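Hyaluronoglucosaminidase (Apis mellifera, PDB 1FCQ) probably hydrolyses hyaluronan in bee venom as a family 56 glycosidase, and is itself a major venom allergen. Local coordinates at residues M21-V32 against K310-N321. Sequence-based numbering, arbitrary orientation.
Sequences MCHKYGLRFEEV and KAKCLQFREYLN
Cys22 and Cys313 join in a disulfide, SG to SG 2.0 Å, that staples the loop after the first strand of this TIM barrel to the C-terminal helix 310-328. The packing is tight beside and beyond that bridge. Leu27 sets CD1 3.5 Å from CB of Cys313, and its side chain crosses that of Leu314 at about a right angle, CD1 and CD2 both near Leu314 CD2. The Phe29 ring reaches the helix with CE2 3.7 Å from Phe316 CD2, and its edge at CD2 meets Leu320 CD2 in the ring plane at 3.8 Å. Val32 CG2 meets the same Leu320 methyl, and Val32 and Leu320 both also touch Trp15 of strand 12-16.

In Arg317, CG anti to the backbone N (chi1 -168°) and an extended chain bring the guanidinium, tilted, over one Phe29 face, a cation-pi contact with CZ 4.8 Å from the ring centroid. Glu31 turns back toward it, carboxylate and guanidinium planes 42° apart, for a salt bridge in which OE2 faces NH2 and NE gives OE1 a weak, bent bond. OE1 also takes a nearly straight bond from Asn321 ND2 (2.9 Å, 165°), on its anti side and out of the carboxylate plane, while Asn321 OD1 is held by Tyr36.

Toward solvent the contact is looser. Glu30 OE1 reaches Arg317 NH2 only weakly, while its OE2 forms a salt bridge with Arg28 NE. At the far end, Lys310 slides past Tyr25 in the opposite direction, CB 3.6 Å above the ring centre in a CH-pi contact; Lys24 CG covers the opposite face. A single water ties the polar rim together, accepting from Arg28 N and Arg317 NH1 and donating to Glu30 OE1 at 2.8 Å.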
ATOM      1  N   MET A  21      15.321 -12.996  -5.627  1.00 15.97           N
ATOM      2  CA  MET A  21      15.366 -14.311  -5.014  1.00 20.92           C
ATOM      3  C   MET A  21      15.633 -15.404  -6.046  1.00 20.97           C
ATOM      4  O   MET A  21      15.992 -16.522  -5.650  1.00 23.35           O
ATOM      5  CB  MET A  21      14.032 -14.630  -4.312  1.00 23.42           C
ATOM      6  CG  MET A  21      13.558 -13.476  -3.426  1.00 29.93           C
ATOM      7  SD  MET A  21      11.872 -13.731  -2.823  1.00 30.57           S
ATOM      8  CE  MET A  21      12.195 -15.202  -1.835  1.00 29.01           C
ATOM      9  N   CYS A  22      15.458 -15.127  -7.320  1.00 15.35           N
ATOM     10  CA  CYS A  22      15.686 -16.105  -8.379  1.00 15.55           C
ATOM     11  C   CYS A  22      17.064 -15.995  -9.005  1.00 17.44           C
ATOM     12  O   CYS A  22      17.467 -16.828  -9.837  1.00 18.93           O
ATOM     13  CB  CYS A  22      14.649 -15.874  -9.489  1.00 17.09           C
ATOM     14  SG  CYS A  22      12.941 -15.971  -8.903  1.00 15.81           S
ATOM     15  N   HIS A  23      17.811 -14.931  -8.681  1.00 16.88           N
ATOM     16  CA  HIS A  23      19.113 -14.717  -9.273  1.00 16.26           C
ATOM     17  C   HIS A  23      20.084 -15.839  -8.924  1.00 21.29           C
ATOM     18  O   HIS A  23      20.875 -16.181  -9.807  1.00 23.52           O
ATOM     19  CB  HIS A  23      19.732 -13.358  -8.948  1.00 21.61           C
ATOM     20  CG  HIS A  23      18.882 -12.173  -9.297  1.00 15.76           C
ATOM     21  ND1 HIS A  23      19.227 -10.902  -8.863  1.00 18.32           N
ATOM     22  CD2 HIS A  23      17.712 -12.050  -9.962  1.00 15.01           C
ATOM     23  CE1 HIS A  23      18.317 -10.043  -9.302  1.00 18.05           C
ATOM     24  NE2 HIS A  23      17.384 -10.716  -9.958  1.00 17.68           N
ATOM     25  N   LYS A  24      20.011 -16.447  -7.754  1.00 22.16           N
ATOM     26  CA  LYS A  24      20.877 -17.552  -7.372  1.00 22.46           C
ATOM     27  C   LYS A  24      20.718 -18.743  -8.310  1.00 24.71           C
ATOM     28  O   LYS A  24      21.621 -19.581  -8.398  1.00 24.23           O
ATOM     29  CB  LYS A  24      20.572 -17.977  -5.927  1.00 24.51           C
ATOM     30  CG  LYS A  24      19.199 -18.596  -5.733  1.00 35.55           C
ATOM     31  CD  LYS A  24      18.975 -19.104  -4.317  1.00 43.06           C
ATOM     32  CE  LYS A  24      18.664 -17.965  -3.361  1.00 48.17           C
ATOM     33  NZ  LYS A  24      17.292 -17.403  -3.537  1.00 44.96           N
ATOM     34  N   TYR A  25      19.601 -18.848  -9.013  1.00 19.99           N
ATOM     35  CA  TYR A  25      19.322 -19.913  -9.948  1.00 18.60           C
ATOM     36  C   TYR A  25      19.609 -19.542 -11.391  1.00 19.58           C
ATOM     37  O   TYR A  25      19.271 -20.293 -12.306  1.00 27.20           O
ATOM     38  CB  TYR A  25      17.870 -20.377  -9.825  1.00 21.70           C
ATOM     39  CG  TYR A  25      17.385 -20.606  -8.417  1.00 24.33           C
ATOM     40  CD1 TYR A  25      16.334 -19.842  -7.916  1.00 23.00           C
ATOM     41  CD2 TYR A  25      17.956 -21.553  -7.582  1.00 22.87           C
ATOM     42  CE1 TYR A  25      15.881 -20.020  -6.622  1.00 24.33           C
ATOM     43  CE2 TYR A  25      17.505 -21.746  -6.290  1.00 29.12           C
ATOM     44  CZ  TYR A  25      16.463 -20.975  -5.819  1.00 31.61           C
ATOM     45  OH  TYR A  25      15.996 -21.153  -4.537  1.00 38.66           O
ATOM     46  N   GLY A  26      20.218 -18.385 -11.613  1.00 24.10           N
ATOM     47  CA  GLY A  26      20.580 -17.883 -12.916  1.00 22.87           C
ATOM     48  C   GLY A  26      19.423 -17.234 -13.655  1.00 23.31           C
ATOM     49  O   GLY A  26      19.450 -17.138 -14.885  1.00 25.44           O
ATOM     50  N   LEU A  27      18.393 -16.824 -12.916  1.00 18.00           N
ATOM     51  CA  LEU A  27      17.243 -16.181 -13.554  1.00 17.47           C
ATOM     52  C   LEU A  27      17.214 -14.710 -13.136  1.00 19.06           C
ATOM     53  O   LEU A  27      16.786 -14.418 -12.022  1.00 17.94           O
ATOM     54  CB  LEU A  27      15.952 -16.899 -13.186  1.00 17.41           C
ATOM     55  CG  LEU A  27      15.962 -18.420 -13.397  1.00 21.18           C
ATOM     56  CD1 LEU A  27      14.856 -19.047 -12.567  1.00 24.80           C
ATOM     57  CD2 LEU A  27      15.883 -18.777 -14.867  1.00 24.94           C
ATOM     58  N   ARG A  28      17.687 -13.867 -14.038  1.00 22.75           N
ATOM     59  CA  ARG A  28      17.814 -12.446 -13.736  1.00 23.02           C
ATOM     60  C   ARG A  28      16.658 -11.592 -14.199  1.00 21.10           C
ATOM     61  O   ARG A  28      16.667 -10.377 -13.984  1.00 19.60           O
ATOM     62  CB  ARG A  28      19.114 -11.910 -14.365  1.00 26.32           C
ATOM     63  CG  ARG A  28      20.371 -12.478 -13.726  1.00 35.39           C
ATOM     64  CD  ARG A  28      21.593 -11.624 -13.990  1.00 41.86           C
ATOM     65  NE  ARG A  28      22.081 -11.644 -15.359  1.00 51.03           N
ATOM     66  CZ  ARG A  28      23.019 -10.824 -15.830  1.00 53.30           C
ATOM     67  NH1 ARG A  28      23.569  -9.903 -15.049  1.00 53.20           N
ATOM     68  NH2 ARG A  28      23.416 -10.918 -17.092  1.00 55.90           N
ATOM     69  N   PHE A  29      15.676 -12.153 -14.890  1.00 20.82           N
ATOM     70  CA  PHE A  29      14.503 -11.432 -15.351  1.00 17.00           C
ATOM     71  C   PHE A  29      14.807 -10.178 -16.137  1.00 15.69           C
ATOM     72  O   PHE A  29      14.071  -9.184 -16.067  1.00 17.24           O
ATOM     73  CB  PHE A  29      13.606 -11.131 -14.119  1.00 16.91           C
ATOM     74  CG  PHE A  29      12.894 -12.394 -13.682  1.00 14.59           C
ATOM     75  CD1 PHE A  29      13.536 -13.325 -12.886  1.00 17.03           C
ATOM     76  CD2 PHE A  29      11.590 -12.639 -14.097  1.00 12.90           C
ATOM     77  CE1 PHE A  29      12.900 -14.492 -12.495  1.00 18.35           C
ATOM     78  CE2 PHE A  29      10.953 -13.805 -13.701  1.00 13.50           C
ATOM     79  CZ  PHE A  29      11.592 -14.721 -12.891  1.00 16.62           C
ATOM     80  N   GLU A  30      15.781 -10.224 -17.056  1.00 17.07           N
ATOM     81  CA  GLU A  30      16.092  -9.079 -17.896  1.00 19.40           C
ATOM     82  C   GLU A  30      14.956  -8.702 -18.834  1.00 16.15           C
ATOM     83  O   GLU A  30      14.816  -7.546 -19.211  1.00 18.66           O
ATOM     84  CB  GLU A  30      17.365  -9.316 -18.718  1.00 19.68           C
ATOM     85  CG  GLU A  30      18.540  -9.785 -17.883  1.00 25.17           C
ATOM     86  CD  GLU A  30      18.758 -11.282 -17.882  1.00 32.77           C
ATOM     87  OE1 GLU A  30      17.783 -12.060 -17.993  1.00 25.88           O
ATOM     88  OE2 GLU A  30      19.951 -11.662 -17.771  1.00 33.74           O
ATOM     89  N   GLU A  31      14.083  -9.633 -19.210  1.00 17.79           N
ATOM     90  CA  GLU A  31      12.980  -9.358 -20.100  1.00 16.67           C
ATOM     91  C   GLU A  31      11.982  -8.367 -19.520  1.00 17.83           C
ATOM     92  O   GLU A  31      11.309  -7.718 -20.314  1.00 18.92           O
ATOM     93  CB  GLU A  31      12.247 -10.620 -20.558  1.00 19.79           C
ATOM     94  CG  GLU A  31      11.585 -11.390 -19.439  1.00 21.36           C
ATOM     95  CD  GLU A  31      12.476 -12.436 -18.815  1.00 27.74           C
ATOM     96  OE1 GLU A  31      11.932 -13.518 -18.486  1.00 31.53           O
ATOM     97  OE2 GLU A  31      13.698 -12.247 -18.644  1.00 25.24           O
ATOM     98  N   VAL A  32      11.933  -8.215 -18.190  1.00 13.34           N
ATOM     99  CA  VAL A  32      11.021  -7.205 -17.636  1.00 14.70           C
ATOM    100  C   VAL A  32      11.178  -5.855 -18.311  1.00 15.02           C
ATOM    101  O   VAL A  32      10.203  -5.258 -18.741  1.00 18.10           O
ATOM    102  CB  VAL A  32      11.320  -7.076 -16.122  1.00 18.98           C
ATOM    103  CG1 VAL A  32      10.622  -5.897 -15.483  1.00 16.62           C
ATOM    104  CG2 VAL A  32      10.864  -8.362 -15.437  1.00 14.99           C
ATOM    105  N   LYS A 310      13.633 -22.508  -7.076  1.00 20.79           N
ATOM    106  CA  LYS A 310      13.912 -22.445  -8.513  1.00 17.92           C
ATOM    107  C   LYS A 310      12.662 -22.741  -9.319  1.00 17.22           C
ATOM    108  O   LYS A 310      12.352 -22.070 -10.303  1.00 18.69           O
ATOM    109  CB  LYS A 310      15.065 -23.370  -8.892  1.00 20.48           C
ATOM    110  CG  LYS A 310      15.474 -23.228 -10.351  1.00 20.75           C
ATOM    111  CD  LYS A 310      16.837 -23.851 -10.620  1.00 21.89           C
ATOM    112  CE  LYS A 310      17.219 -23.595 -12.075  1.00 29.61           C
ATOM    113  NZ  LYS A 310      18.621 -23.993 -12.358  1.00 32.86           N
ATOM    114  N   ALA A 311      11.907 -23.788  -8.956  1.00 20.72           N
ATOM    115  CA  ALA A 311      10.692 -24.134  -9.683  1.00 15.63           C
ATOM    116  C   ALA A 311       9.648 -23.028  -9.627  1.00 16.72           C
ATOM    117  O   ALA A 311       8.967 -22.791 -10.633  1.00 17.36           O
ATOM    118  CB  ALA A 311      10.094 -25.437  -9.174  1.00 17.74           C
ATOM    119  N   LYS A 312       9.503 -22.346  -8.488  1.00 19.37           N
ATOM    120  CA  LYS A 312       8.566 -21.223  -8.435  1.00 20.75           C
ATOM    121  C   LYS A 312       9.043 -20.088  -9.336  1.00 17.61           C
ATOM    122  O   LYS A 312       8.215 -19.468 -10.003  1.00 17.87           O
ATOM    123  CB  LYS A 312       8.388 -20.696  -7.007  1.00 21.21           C
ATOM    124  CG  LYS A 312       7.639 -21.692  -6.127  1.00 19.10           C
ATOM    125  CD  LYS A 312       7.648 -21.226  -4.681  1.00 23.61           C
ATOM    126  CE  LYS A 312       6.923 -22.209  -3.776  1.00 31.59           C
ATOM    127  NZ  LYS A 312       6.854 -21.691  -2.382  1.00 27.86           N
ATOM    128  N   CYS A 313      10.347 -19.830  -9.350  1.00 15.58           N
ATOM    129  CA  CYS A 313      10.928 -18.831 -10.235  1.00 13.40           C
ATOM    130  C   CYS A 313      10.648 -19.151 -11.698  1.00 18.75           C
ATOM    131  O   CYS A 313      10.254 -18.286 -12.475  1.00 16.48           O
ATOM    132  CB  CYS A 313      12.439 -18.729 -10.016  1.00 16.40           C
ATOM    133  SG  CYS A 313      12.807 -17.952  -8.404  1.00 16.73           S
ATOM    134  N   LEU A 314      10.875 -20.419 -12.089  1.00 17.77           N
ATOM    135  CA  LEU A 314      10.591 -20.777 -13.478  1.00 19.14           C
ATOM    136  C   LEU A 314       9.116 -20.708 -13.842  1.00 14.16           C
ATOM    137  O   LEU A 314       8.805 -20.288 -14.961  1.00 18.06           O
ATOM    138  CB  LEU A 314      11.123 -22.176 -13.775  1.00 16.81           C
ATOM    139  CG  LEU A 314      12.639 -22.345 -13.700  1.00 18.13           C
ATOM    140  CD1 LEU A 314      13.038 -23.809 -13.646  1.00 19.43           C
ATOM    141  CD2 LEU A 314      13.280 -21.637 -14.892  1.00 21.84           C
ATOM    142  N   GLN A 315       8.226 -21.079 -12.926  1.00 15.42           N
ATOM    143  CA  GLN A 315       6.795 -20.980 -13.208  1.00 13.71           C
ATOM    144  C   GLN A 315       6.370 -19.511 -13.338  1.00 17.91           C
ATOM    145  O   GLN A 315       5.578 -19.156 -14.220  1.00 15.87           O
ATOM    146  CB  GLN A 315       5.955 -21.696 -12.156  1.00 18.25           C
ATOM    147  CG  GLN A 315       4.475 -21.798 -12.481  1.00 17.99           C
ATOM    148  CD  GLN A 315       3.659 -20.546 -12.249  1.00 19.97           C
ATOM    149  OE1 GLN A 315       3.960 -19.791 -11.325  1.00 20.36           O
ATOM    150  NE2 GLN A 315       2.635 -20.287 -13.049  1.00 20.43           N
ATOM    151  N   PHE A 316       6.915 -18.661 -12.466  1.00 18.03           N
ATOM    152  CA  PHE A 316       6.572 -17.239 -12.558  1.00 17.03           C
ATOM    153  C   PHE A 316       7.102 -16.633 -13.847  1.00 13.14           C
ATOM    154  O   PHE A 316       6.400 -15.871 -14.525  1.00 15.54           O
ATOM    155  CB  PHE A 316       7.064 -16.455 -11.319  1.00 13.84           C
ATOM    156  CG  PHE A 316       6.759 -14.985 -11.550  1.00 16.29           C
ATOM    157  CD1 PHE A 316       5.443 -14.563 -11.626  1.00 14.31           C
ATOM    158  CD2 PHE A 316       7.782 -14.081 -11.739  1.00 17.81           C
ATOM    159  CE1 PHE A 316       5.151 -13.223 -11.853  1.00 15.14           C
ATOM    160  CE2 PHE A 316       7.498 -12.741 -11.971  1.00 15.98           C
ATOM    161  CZ  PHE A 316       6.183 -12.319 -12.033  1.00 13.97           C
ATOM    162  N   ARG A 317       8.319 -17.011 -14.241  1.00 16.20           N
ATOM    163  CA  ARG A 317       8.910 -16.534 -15.482  1.00 15.80           C
ATOM    164  C   ARG A 317       8.065 -16.986 -16.671  1.00 16.23           C
ATOM    165  O   ARG A 317       7.805 -16.238 -17.593  1.00 14.87           O
ATOM    166  CB  ARG A 317      10.358 -17.013 -15.618  1.00 17.74           C
ATOM    167  CG  ARG A 317      11.100 -16.295 -16.741  1.00 19.12           C
ATOM    168  CD  ARG A 317      12.600 -16.546 -16.697  1.00 22.56           C
ATOM    169  NE  ARG A 317      13.365 -15.618 -17.512  1.00 31.25           N
ATOM    170  CZ  ARG A 317      14.523 -15.024 -17.277  1.00 36.89           C
ATOM    171  NH1 ARG A 317      15.226 -15.155 -16.161  1.00 23.55           N
ATOM    172  NH2 ARG A 317      15.069 -14.212 -18.180  1.00 32.67           N
ATOM    173  N   GLU A 318       7.547 -18.220 -16.628  1.00 16.22           N
ATOM    174  CA  GLU A 318       6.664 -18.696 -17.691  1.00 18.06           C
ATOM    175  C   GLU A 318       5.409 -17.835 -17.761  1.00 17.37           C
ATOM    176  O   GLU A 318       4.977 -17.400 -18.832  1.00 19.53           O
ATOM    177  CB  GLU A 318       6.293 -20.131 -17.366  1.00 21.69           C
ATOM    178  CG  GLU A 318       5.632 -20.986 -18.409  1.00 27.09           C
ATOM    179  CD  GLU A 318       5.615 -22.455 -17.954  1.00 19.61           C
ATOM    180  OE1 GLU A 318       4.538 -22.855 -17.481  1.00 23.00           O
ATOM    181  OE2 GLU A 318       6.651 -23.138 -18.065  1.00 24.82           O
ATOM    182  N   TYR A 319       4.824 -17.523 -16.595  1.00 17.35           N
ATOM    183  CA  TYR A 319       3.619 -16.682 -16.573  1.00 16.92           C
ATOM    184  C   TYR A 319       3.917 -15.300 -17.120  1.00 15.64           C
ATOM    185  O   TYR A 319       3.145 -14.680 -17.873  1.00 15.89           O
ATOM    186  CB  TYR A 319       3.058 -16.582 -15.152  1.00 16.76           C
ATOM    187  CG  TYR A 319       1.856 -15.669 -15.040  1.00 16.81           C
ATOM    188  CD1 TYR A 319       0.623 -15.992 -15.579  1.00 17.23           C
ATOM    189  CD2 TYR A 319       1.964 -14.461 -14.347  1.00 19.10           C
ATOM    190  CE1 TYR A 319      -0.470 -15.149 -15.458  1.00 18.01           C
ATOM    191  CE2 TYR A 319       0.884 -13.623 -14.222  1.00 18.83           C
ATOM    192  CZ  TYR A 319      -0.325 -13.950 -14.781  1.00 20.11           C
ATOM    193  OH  TYR A 319      -1.405 -13.116 -14.633  1.00 19.74           O
ATOM    194  N   LEU A 320       5.056 -14.723 -16.721  1.00 17.07           N
ATOM    195  CA  LEU A 320       5.492 -13.433 -17.224  1.00 13.48           C
ATOM    196  C   LEU A 320       5.613 -13.413 -18.752  1.00 15.29           C
ATOM    197  O   LEU A 320       5.171 -12.477 -19.401  1.00 18.02           O
ATOM    198  CB  LEU A 320       6.838 -13.021 -16.608  1.00 16.25           C
ATOM    199  CG  LEU A 320       7.522 -11.778 -17.169  1.00 15.45           C
ATOM    200  CD1 LEU A 320       6.640 -10.541 -16.940  1.00 17.58           C
ATOM    201  CD2 LEU A 320       8.896 -11.538 -16.560  1.00 16.05           C
ATOM    202  N   ASN A 321       6.206 -14.454 -19.322  1.00 17.08           N
ATOM    203  CA  ASN A 321       6.418 -14.494 -20.772  1.00 20.52           C
ATOM    204  C   ASN A 321       5.167 -14.925 -21.519  1.00 18.97           C
ATOM    205  O   ASN A 321       4.947 -14.428 -22.630  1.00 21.57           O
ATOM    206  CB  ASN A 321       7.673 -15.329 -21.034  1.00 19.37           C
ATOM    207  CG  ASN A 321       8.906 -14.510 -20.648  1.00 20.13           C
ATOM    208  OD1 ASN A 321       9.103 -13.405 -21.157  1.00 26.10           O
ATOM    209  ND2 ASN A 321       9.740 -15.010 -19.752  1.00 26.31           N
TER
HETATM  210  O   HOH W   1      18.185 -14.579 -16.828  1.00 27.79           O